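Local coordinates for protein dihydrolipoyl dehydrogenase (Elizabethkingia anophelis NUHP1, PDB 6UZI) that probably oxidises the dihydrolipoyl groups of lipoylated proteins with NAD(+) as electron acceptor, using one bound FAD per subunit and a redox-active disulfide, at residues A381-S386 with I407-K412; D215-G220 with M238-S243. One frame throughout, in Å; residues are numbered along the deposited sequence.

Contact 1. Residues A381-S386 with I407-K412; sequences AYKTGS and ILADEK
Strands 382-388 and 404-410 pair antiparallel at the outer side of the five-stranded sheet of the dimerisation domain, with K383 facing A409 and G385 facing I407 as hydrogen-bonded pairs. Each of these pairs is closed by two backbone bonds. K383 N donates a hydrogen bond to A409 O at 2.7 Å, and A409 N returns one to K383 O; G385 N to I407 O and I407 N to G385 O repeat the pattern. Beyond the last bridge, Y382 with D410, the pairing runs one step into the turn, where E411 N reaches A381 O at 3.1 Å.

The side chains divide between the two faces. On one, L408 CD2 lies 3.6 Å from T384 OG1 and 4.0 Å from Y382 CD1, while T384 OG1 sits in plane at the tyrosine ring edge. With CG between the backbone N and the carbonyl carbon (chi1 64°), the Y382 ring starts out on the side of T384 and L408. Y382 OH is hydrogen-bonded to E372 OE2, and helix 372-377 packs on this face. On the other face the K383 chain bends at chi3 (-70°), and CE comes 4.0 Å from A409 CB; K383 crosses E411 at about a right angle, CG to CG 3.9 Å. The lysine amine passes E411 by for a salt bridge with D414. I407, on the same face as K383, packs against helix 458-469. Such edge pairing, with helices on both faces, belongs to the alpha/beta dimerisation domain of the pyridine nucleotide-disulfide oxidoreductases.

Contact 2. Residues D215-G220 with M238-S243; sequences DKIIPG and MKFMLS
I217 and F240 meet at about a right angle in the close-packed part of this contact, where the loop following strand 207-211 lies beside strand 239-241, an outermost strand of the parallel sheet in the NAD-binding, Rossmann-type domain. I217 CG2 does the touching: it lies 3.7 Å from F240 CE2 and 3.8 Å from F240 CD2, approaching the ring obliquely. This methyl stands anti to the carbonyl carbon of I217 and beside its backbone N, which sets it against F240. L242 fills in next to it, CD2 at 4.1 Å from I217 CG2, and its other methyl, CD1, rests 3.6 Å from D215 O and 3.9 Å from K216 CA. L229 and Q230 of helix 223-236 also touch I217, and L195 of helix 192-203 touches F240.

Toward D215 the contact turns polar and solvent-facing. D215 is exposed, and S243 OG is modelled as a donor to its OD1, but the separation of 2.4 Å between S243 OG and D215 OD1 makes the detail doubtful. K216 directs its CB away from 238-243 and contributes little beyond its CA. The chemistry thus implies a division along the contact: the side-chain contacts among I217, F240 and L242 are apolar, beside E212 and L195, both predicted to bind NAD(+), while the D215-S243 end is polar, with a possible link at the surface.

How the contacts relate
From the N terminus, the chain reaches contact 2 first: the loop 215-220 leads into helix 223-236, and the return at 238-243 closes this helical excursion in the NAD-binding domain. Only later does contact 1 open, at 381-386, and it closes at 407-412 after a connection that includes helix 393-398. The two closures therefore follow in series and neither nest nor cross. The centres of contacts 1 and 2 are about 27 Å apart, and the two do not touch. Contact 2 ties a loop to strand 239-241 and the residues that follow it, whereas contact 1 joins two neighbouring strands of the antiparallel sheet in the dimerisation domain.

Contact 1. Residues A381-S386 with I407-K412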
loop_
_atom_site.group_PDB
_atom_site.type_symbol
_atom_site.label_atom_id
_atom_site.label_comp_id
_atom_site.label_asym_id
_atom_site.label_seq_id
_atom_site.Cartn_x
_atom_site.Cartn_y
_atom_site.Cartn_z
ATOM N N ALA A 381 6.389 29.176 9.697
ATOM C CA ALA A 381 5.186 29.510 8.949
ATOM C C ALA A 381 4.846 28.360 8.009
ATOM O O ALA A 381 5.617 28.053 7.094
ATOM C CB ALA A 381 5.397 30.809 8.181
ATOM N N TYR A 382 3.684 27.740 8.204
ATOM C CA TYR A 382 3.356 26.526 7.469
ATOM C C TYR A 382 1.930 26.584 6.935
ATOM O O TYR A 382 1.070 27.284 7.480
ATOM C CB TYR A 382 3.530 25.275 8.352
ATOM C CG TYR A 382 2.581 25.222 9.525
ATOM C CD1 TYR A 382 1.366 24.546 9.434
ATOM C CD2 TYR A 382 2.884 25.862 10.720
ATOM C CE1 TYR A 382 0.481 24.502 10.507
ATOM C CE2 TYR A 382 2.007 25.821 11.805
ATOM C CZ TYR A 382 0.808 25.142 11.688
ATOM O OH TYR A 382 -0.062 25.104 12.750
ATOM N N LYS A 383 1.702 25.835 5.853
ATOM C CA LYS A 383 0.395 25.567 5.267
ATOM C C LYS A 383 -0.029 24.144 5.600
ATOM O O LYS A 383 0.805 23.277 5.865
ATOM C CB LYS A 383 0.403 25.719 3.740
ATOM C CG LYS A 383 0.868 27.037 3.218
ATOM C CD LYS A 383 0.808 27.061 1.699
ATOM C CE LYS A 383 1.862 26.155 1.076
ATOM N NZ LYS A 383 1.917 26.298 -0.410
ATOM N N THR A 384 -1.339 23.913 5.584
ATOM C CA THR A 384 -1.914 22.594 5.814
ATOM C C THR A 384 -2.777 22.188 4.626
ATOM O O THR A 384 -3.590 22.981 4.142
ATOM C CB THR A 384 -2.749 22.564 7.097
ATOM O OG1 THR A 384 -1.918 22.877 8.221
ATOM C CG2 THR A 384 -3.376 21.199 7.294
ATOM N N GLY A 385 -2.585 20.962 4.151
ATOM C CA GLY A 385 -3.487 20.353 3.194
ATOM C C GLY A 385 -4.041 19.073 3.788
ATOM O O GLY A 385 -3.362 18.383 4.549
ATOM N N SER A 386 -5.290 18.762 3.451
ATOM C CA SER A 386 -5.973 17.658 4.120
ATOM C C SER A 386 -7.076 17.118 3.221
ATOM O O SER A 386 -7.968 17.869 2.819
ATOM C CB SER A 386 -6.534 18.134 5.456
ATOM O OG SER A 386 -6.962 17.047 6.252
ATOM N N ILE A 407 -0.898 16.992 4.965
ATOM C CA ILE A 407 0.408 17.430 4.494
ATOM C C ILE A 407 0.685 18.820 5.051
ATOM O O ILE A 407 -0.179 19.703 4.992
ATOM C CB ILE A 407 0.483 17.436 2.957
ATOM C CG1 ILE A 407 0.476 16.004 2.419
ATOM C CG2 ILE A 407 1.732 18.183 2.487
ATOM C CD1 ILE A 407 0.410 15.921 0.898
ATOM N N LEU A 408 1.887 19.007 5.588
ATOM C CA LEU A 408 2.365 20.295 6.065
ATOM C C LEU A 408 3.451 20.789 5.116
ATOM O O LEU A 408 4.376 20.040 4.780
ATOM C CB LEU A 408 2.906 20.174 7.490
ATOM C CG LEU A 408 1.926 19.602 8.513
ATOM C CD1 LEU A 408 2.634 19.237 9.808
ATOM C CD2 LEU A 408 0.823 20.601 8.779
ATOM N N ALA A 409 3.336 22.046 4.682
ATOM C CA ALA A 409 4.258 22.631 3.721
ATOM C C ALA A 409 4.699 24.012 4.179
ATOM O O ALA A 409 3.931 24.742 4.811
ATOM C CB ALA A 409 3.614 22.733 2.337
ATOM N N ASP A 410 5.944 24.369 3.849
ATOM C CA ASP A 410 6.440 25.708 4.154
ATOM C C ASP A 410 5.641 26.732 3.356
ATOM O O ASP A 410 5.457 26.583 2.147
ATOM C CB ASP A 410 7.937 25.819 3.826
ATOM C CG ASP A 410 8.556 27.134 4.307
ATOM O OD1 ASP A 410 8.677 28.085 3.498
ATOM O OD2 ASP A 410 8.891 27.231 5.508
ATOM N N GLU A 411 5.170 27.779 4.032
ATOM C CA GLU A 411 4.290 28.725 3.358
ATOM C C GLU A 411 5.008 29.498 2.256
ATOM O O GLU A 411 4.400 29.800 1.224
ATOM C CB GLU A 411 3.672 29.683 4.371
ATOM C CG GLU A 411 2.551 30.521 3.791
ATOM C CD GLU A 411 3.042 31.816 3.175
ATOM O OE1 GLU A 411 3.894 32.486 3.800
ATOM O OE2 GLU A 411 2.580 32.160 2.064
ATOM N N LYS A 412 6.297 29.797 2.431
ATOM C CA LYS A 412 7.002 30.599 1.436
ATOM C C LYS A 412 7.501 29.741 0.275
ATOM O O LYS A 412 7.359 30.126 -0.889
ATOM C CB LYS A 412 8.158 31.367 2.087
#

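Contact 2. Residues D215-G220 with M238-S243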
loop_
_atom_site.group_PDB
_atom_site.type_symbol
_atom_site.label_atom_id
_atom_site.label_comp_id
_atom_site.label_asym_id
_atom_site.label_seq_id
_atom_site.Cartn_x
_atom_site.Cartn_y
_atom_site.Cartn_z
ATOM N N ASP A 215 -2.833 12.451 27.945
ATOM C CA ASP A 215 -4.057 13.181 27.628
ATOM C C ASP A 215 -4.598 12.889 26.242
ATOM O O ASP A 215 -5.695 13.350 25.915
ATOM C CB ASP A 215 -3.826 14.686 27.756
ATOM C CG ASP A 215 -3.373 15.088 29.139
ATOM O OD1 ASP A 215 -3.902 14.520 30.121
ATOM O OD2 ASP A 215 -2.482 15.959 29.241
ATOM N N LYS A 216 -3.860 12.139 25.433
ATOM C CA LYS A 216 -4.264 11.742 24.095
ATOM C C LYS A 216 -3.443 10.511 23.744
ATOM O O LYS A 216 -2.336 10.335 24.255
ATOM C CB LYS A 216 -4.070 12.873 23.076
ATOM C CG LYS A 216 -2.702 13.511 23.117
ATOM C CD LYS A 216 -2.613 14.732 22.219
ATOM C CE LYS A 216 -1.153 15.194 22.098
ATOM N NZ LYS A 216 -0.916 16.295 21.104
ATOM N N ILE A 217 -3.975 9.673 22.862
ATOM C CA ILE A 217 -3.241 8.475 22.475
ATOM C C ILE A 217 -2.194 8.820 21.418
ATOM O O ILE A 217 -2.283 9.840 20.731
ATOM C CB ILE A 217 -4.206 7.378 21.987
ATOM C CG1 ILE A 217 -4.917 7.803 20.697
ATOM C CG2 ILE A 217 -5.227 7.050 23.073
ATOM C CD1 ILE A 217 -5.763 6.714 20.080
ATOM N N ILE A 218 -1.206 7.934 21.277
ATOM C CA ILE A 218 -0.007 8.109 20.443
ATOM C C ILE A 218 0.436 9.572 20.445
ATOM O O ILE A 218 0.421 10.237 19.399
ATOM C CB ILE A 218 -0.210 7.558 19.017
ATOM C CG1 ILE A 218 -1.483 8.098 18.353
ATOM C CG2 ILE A 218 -0.228 6.043 19.045
ATOM C CD1 ILE A 218 -1.520 7.933 16.858
ATOM N N PRO A 219 0.815 10.117 21.606
ATOM C CA PRO A 219 1.090 11.562 21.696
ATOM C C PRO A 219 2.344 12.026 20.962
ATOM O O PRO A 219 2.503 13.239 20.772
ATOM C CB PRO A 219 1.215 11.791 23.207
ATOM C CG PRO A 219 1.704 10.479 23.727
ATOM C CD PRO A 219 1.012 9.438 22.899
ATOM N N GLY A 220 3.232 11.122 20.551
ATOM C CA GLY A 220 4.419 11.551 19.846
ATOM C C GLY A 220 4.227 11.815 18.376
ATOM O O GLY A 220 5.150 12.274 17.699
ATOM N N MET A 238 -13.429 0.185 21.135
ATOM C CA MET A 238 -12.459 0.375 22.202
ATOM C C MET A 238 -12.897 1.531 23.097
ATOM O O MET A 238 -13.423 2.544 22.626
ATOM C CB MET A 238 -11.067 0.640 21.625
ATOM C CG MET A 238 -9.922 0.309 22.577
ATOM S SD MET A 238 -8.305 0.380 21.778
ATOM C CE MET A 238 -8.311 -1.075 20.732
ATOM N N LYS A 239 -12.698 1.365 24.397
ATOM C CA LYS A 239 -12.992 2.399 25.376
ATOM C C LYS A 239 -11.689 3.024 25.863
ATOM O O LYS A 239 -10.657 2.354 25.940
ATOM C CB LYS A 239 -13.780 1.823 26.563
ATOM C CG LYS A 239 -15.155 1.250 26.207
ATOM C CD LYS A 239 -16.225 2.331 26.195
ATOM C CE LYS A 239 -17.557 1.816 25.650
ATOM N NZ LYS A 239 -17.583 1.714 24.153
ATOM N N PHE A 240 -11.735 4.323 26.159
ATOM C CA PHE A 240 -10.546 5.065 26.561
ATOM C C PHE A 240 -10.818 5.845 27.837
ATOM O O PHE A 240 -11.761 6.643 27.895
ATOM C CB PHE A 240 -10.094 6.018 25.457
ATOM C CG PHE A 240 -9.548 5.321 24.255
ATOM C CD1 PHE A 240 -10.380 4.973 23.204
ATOM C CD2 PHE A 240 -8.205 5.002 24.175
ATOM C CE1 PHE A 240 -9.877 4.321 22.092
ATOM C CE2 PHE A 240 -7.702 4.357 23.074
ATOM C CZ PHE A 240 -8.546 4.014 22.029
ATOM N N MET A 241 -9.955 5.649 28.831
ATOM C CA MET A 241 -9.955 6.385 30.093
ATOM C C MET A 241 -8.627 7.135 30.150
ATOM O O MET A 241 -7.638 6.630 30.683
ATOM C CB MET A 241 -10.135 5.451 31.260
ATOM C CG MET A 241 -11.568 4.989 31.453
ATOM S SD MET A 241 -11.724 3.879 32.860
ATOM C CE MET A 241 -13.224 2.997 32.439
ATOM N N LEU A 242 -8.595 8.327 29.569
ATOM C CA LEU A 242 -7.367 9.098 29.467
ATOM C C LEU A 242 -7.164 9.974 30.702
ATOM O O LEU A 242 -8.063 10.142 31.527
ATOM C CB LEU A 242 -7.391 9.961 28.200
ATOM C CG LEU A 242 -7.627 9.248 26.863
ATOM C CD1 LEU A 242 -7.477 10.199 25.685
ATOM C CD2 LEU A 242 -6.704 8.053 26.712
ATOM N N SER A 243 -5.950 10.523 30.820
ATOM C CA SER A 243 -5.564 11.420 31.918
ATOM C C SER A 243 -5.875 10.810 33.281
ATOM O O SER A 243 -6.385 11.476 34.187
ATOM C CB SER A 243 -6.243 12.785 31.775
ATOM O OG SER A 243 -5.954 13.391 30.527
#